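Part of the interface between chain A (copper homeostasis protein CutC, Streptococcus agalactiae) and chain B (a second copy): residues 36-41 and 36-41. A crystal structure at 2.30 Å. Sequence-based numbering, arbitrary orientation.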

# COMPACT_ATOMS: atom_id res chain seq x y z
N THR A 36 -3.80 -4.56 -0.24
CA THR A 36 -3.12 -4.59 -1.53
C THR A 36 -1.72 -5.13 -1.33
O THR A 36 -1.30 -5.44 -0.21
CB THR A 36 -3.00 -3.18 -2.16
OG1 THR A 36 -2.23 -2.34 -1.31
CG2 THR A 36 -4.37 -2.57 -2.38
N THR A 37 -0.99 -5.25 -2.43
CA THR A 37 0.37 -5.75 -2.37
C THR A 37 1.23 -4.72 -1.66
O THR A 37 1.24 -3.55 -2.04
CB THR A 37 0.93 -5.96 -3.78
OG1 THR A 37 0.07 -6.84 -4.50
CG2 THR A 37 2.33 -6.55 -3.70
N PRO A 38 1.96 -5.14 -0.61
CA PRO A 38 2.84 -4.26 0.16
C PRO A 38 4.10 -3.91 -0.63
O PRO A 38 4.39 -4.54 -1.65
CB PRO A 38 3.13 -5.07 1.42
CG PRO A 38 3.10 -6.49 0.91
CD PRO A 38 1.91 -6.49 -0.02
N SER A 39 4.85 -2.92 -0.16
CA SER A 39 6.07 -2.51 -0.85
C SER A 39 7.12 -3.63 -0.82
O SER A 39 7.02 -4.58 -0.04
CB SER A 39 6.65 -1.25 -0.19
OG SER A 39 7.26 -1.56 1.06
N TYR A 40 8.12 -3.52 -1.69
CA TYR A 40 9.18 -4.52 -1.77
C TYR A 40 9.91 -4.61 -0.43
O TYR A 40 10.17 -5.70 0.07
CB TYR A 40 10.18 -4.15 -2.86
CG TYR A 40 11.26 -5.18 -3.12
CD1 TYR A 40 11.10 -6.16 -4.11
CD2 TYR A 40 12.46 -5.15 -2.42
CE1 TYR A 40 12.13 -7.07 -4.39
CE2 TYR A 40 13.49 -6.05 -2.69
CZ TYR A 40 13.32 -7.00 -3.68
OH TYR A 40 14.34 -7.87 -3.97
N GLY A 41 10.23 -3.46 0.15
CA GLY A 41 10.93 -3.45 1.42
C GLY A 41 10.15 -4.16 2.52
O GLY A 41 10.74 -4.88 3.33
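Chain B (36-41) TTPSYG

In this part of the interface the same stretch, TTPSYG, of each copy is brought together, with contacts made by residues 37 to 40, and each stretch has nearly the same conformation in both chains: an extended loop through residue 39 that turns into a helix at residue 40. Measured from CA of residue 37 to CA of residue 40, the two segments run 86° apart, so chain B crosses chain A almost at a right angle, with Ser B39 set against Ser A39 at the crossing. Together the two stretches bury 279 Å² of surface.

Thr A36, in an extended conformation (phi/psi -131/178), points its CA-to-CB bond toward chain B but makes no contact with the stretch there. Contact begins at Thr A37, whose backbone is also extended (-68/126) and whose side chain takes the m rotamer. Its carbonyl O lies 3.4 Å from CB of Ser B39, and its CG2 approaches the same CB at 3.6 Å, so the serine methylene of chain B packs against both backbone and side chain of this threonine. The reciprocal contact places CB of Ser A39 3.7 Å from CG2 of Thr B37. A water lies between the two threonines, donating to Thr A37 O at 3.1 Å and to Thr B37 O at 2.8 Å, although other acceptors also compete for its protons.

The CA-to-CB bond of Pro A38 (-74/167) points away from the chain B stretch, and the residue contributes through its carbonyl, with O 3.6 Å from CB of Ser B39. That carbonyl also receives a hydrogen bond from a second water (Pro A38 O to water, 2.9 Å), which in turn accepts one from the backbone N of Tyr B40 at 2.9 Å.

Ser A39 (-65/163, chi1 p) is the pivot of the contact. Its CA lies 4.0 Å from CA of Ser B39, close enough for the two backbones to touch, and its CB faces Thr B37 O at 3.6 Å and Pro B38 O at 3.7 Å. Both serines occupy N-cap positions, and each OG caps a backbone N just beyond its own stretch; no direct hydrogen bond joins the stretches.

With Tyr A40 (-60/-45) the chain enters its helix. A further water links its N, at 2.8 Å, to Pro B38 O, at 3.0 Å, mirroring the bridge from Pro A38 to Tyr B40. The two tyrosine side chains, both t at chi1, meet obliquely: CD1 of Tyr A40 is 4.0 Å from CD1 of Tyr B40, with ring centroids 5.7 Å apart and planes inclined at 42°. Gly A41 continues the helix without touching the opposing stretch.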

# COMPACT_ATOMS: atom_id res chain seq x y z
N THR B 36 1.62 5.58 1.51
CA THR B 36 2.79 4.78 1.83
C THR B 36 3.47 4.37 0.53
O THR B 36 3.02 4.70 -0.57
CB THR B 36 2.44 3.49 2.61
OG1 THR B 36 1.61 2.65 1.80
CG2 THR B 36 1.72 3.82 3.90
N THR B 37 4.56 3.64 0.67
CA THR B 37 5.30 3.18 -0.49
C THR B 37 4.45 2.13 -1.21
O THR B 37 3.99 1.17 -0.60
CB THR B 37 6.62 2.55 -0.09
OG1 THR B 37 7.37 3.49 0.70
CG2 THR B 37 7.41 2.15 -1.32
N PRO B 38 4.23 2.32 -2.52
CA PRO B 38 3.43 1.39 -3.33
C PRO B 38 4.23 0.12 -3.62
O PRO B 38 5.44 0.07 -3.40
CB PRO B 38 3.13 2.20 -4.58
CG PRO B 38 4.34 3.06 -4.71
CD PRO B 38 4.59 3.52 -3.30
N SER B 39 3.55 -0.91 -4.11
CA SER B 39 4.22 -2.17 -4.41
C SER B 39 5.25 -2.00 -5.52
O SER B 39 5.23 -1.01 -6.24
CB SER B 39 3.20 -3.24 -4.82
OG SER B 39 2.70 -2.99 -6.12
N TYR B 40 6.14 -2.98 -5.65
CA TYR B 40 7.17 -2.93 -6.69
C TYR B 40 6.51 -2.88 -8.06
O TYR B 40 6.89 -2.07 -8.91
CB TYR B 40 8.07 -4.15 -6.59
CG TYR B 40 9.25 -4.15 -7.54
CD1 TYR B 40 10.50 -3.66 -7.14
CD2 TYR B 40 9.14 -4.71 -8.81
CE1 TYR B 40 11.60 -3.74 -7.98
CE2 TYR B 40 10.24 -4.79 -9.66
CZ TYR B 40 11.46 -4.31 -9.25
OH TYR B 40 12.55 -4.40 -10.10
N GLY B 41 5.53 -3.76 -8.28
CA GLY B 41 4.83 -3.80 -9.55
C GLY B 41 4.24 -2.45 -9.94
O GLY B 41 4.34 -2.02 -11.09
O HOH W 1 1.98 -0.84 -0.80
O HOH W 2 0.61 -0.98 -4.12
O HOH W 3 6.31 -5.18 -3.73
O HOH W 4 8.03 -1.46 -3.51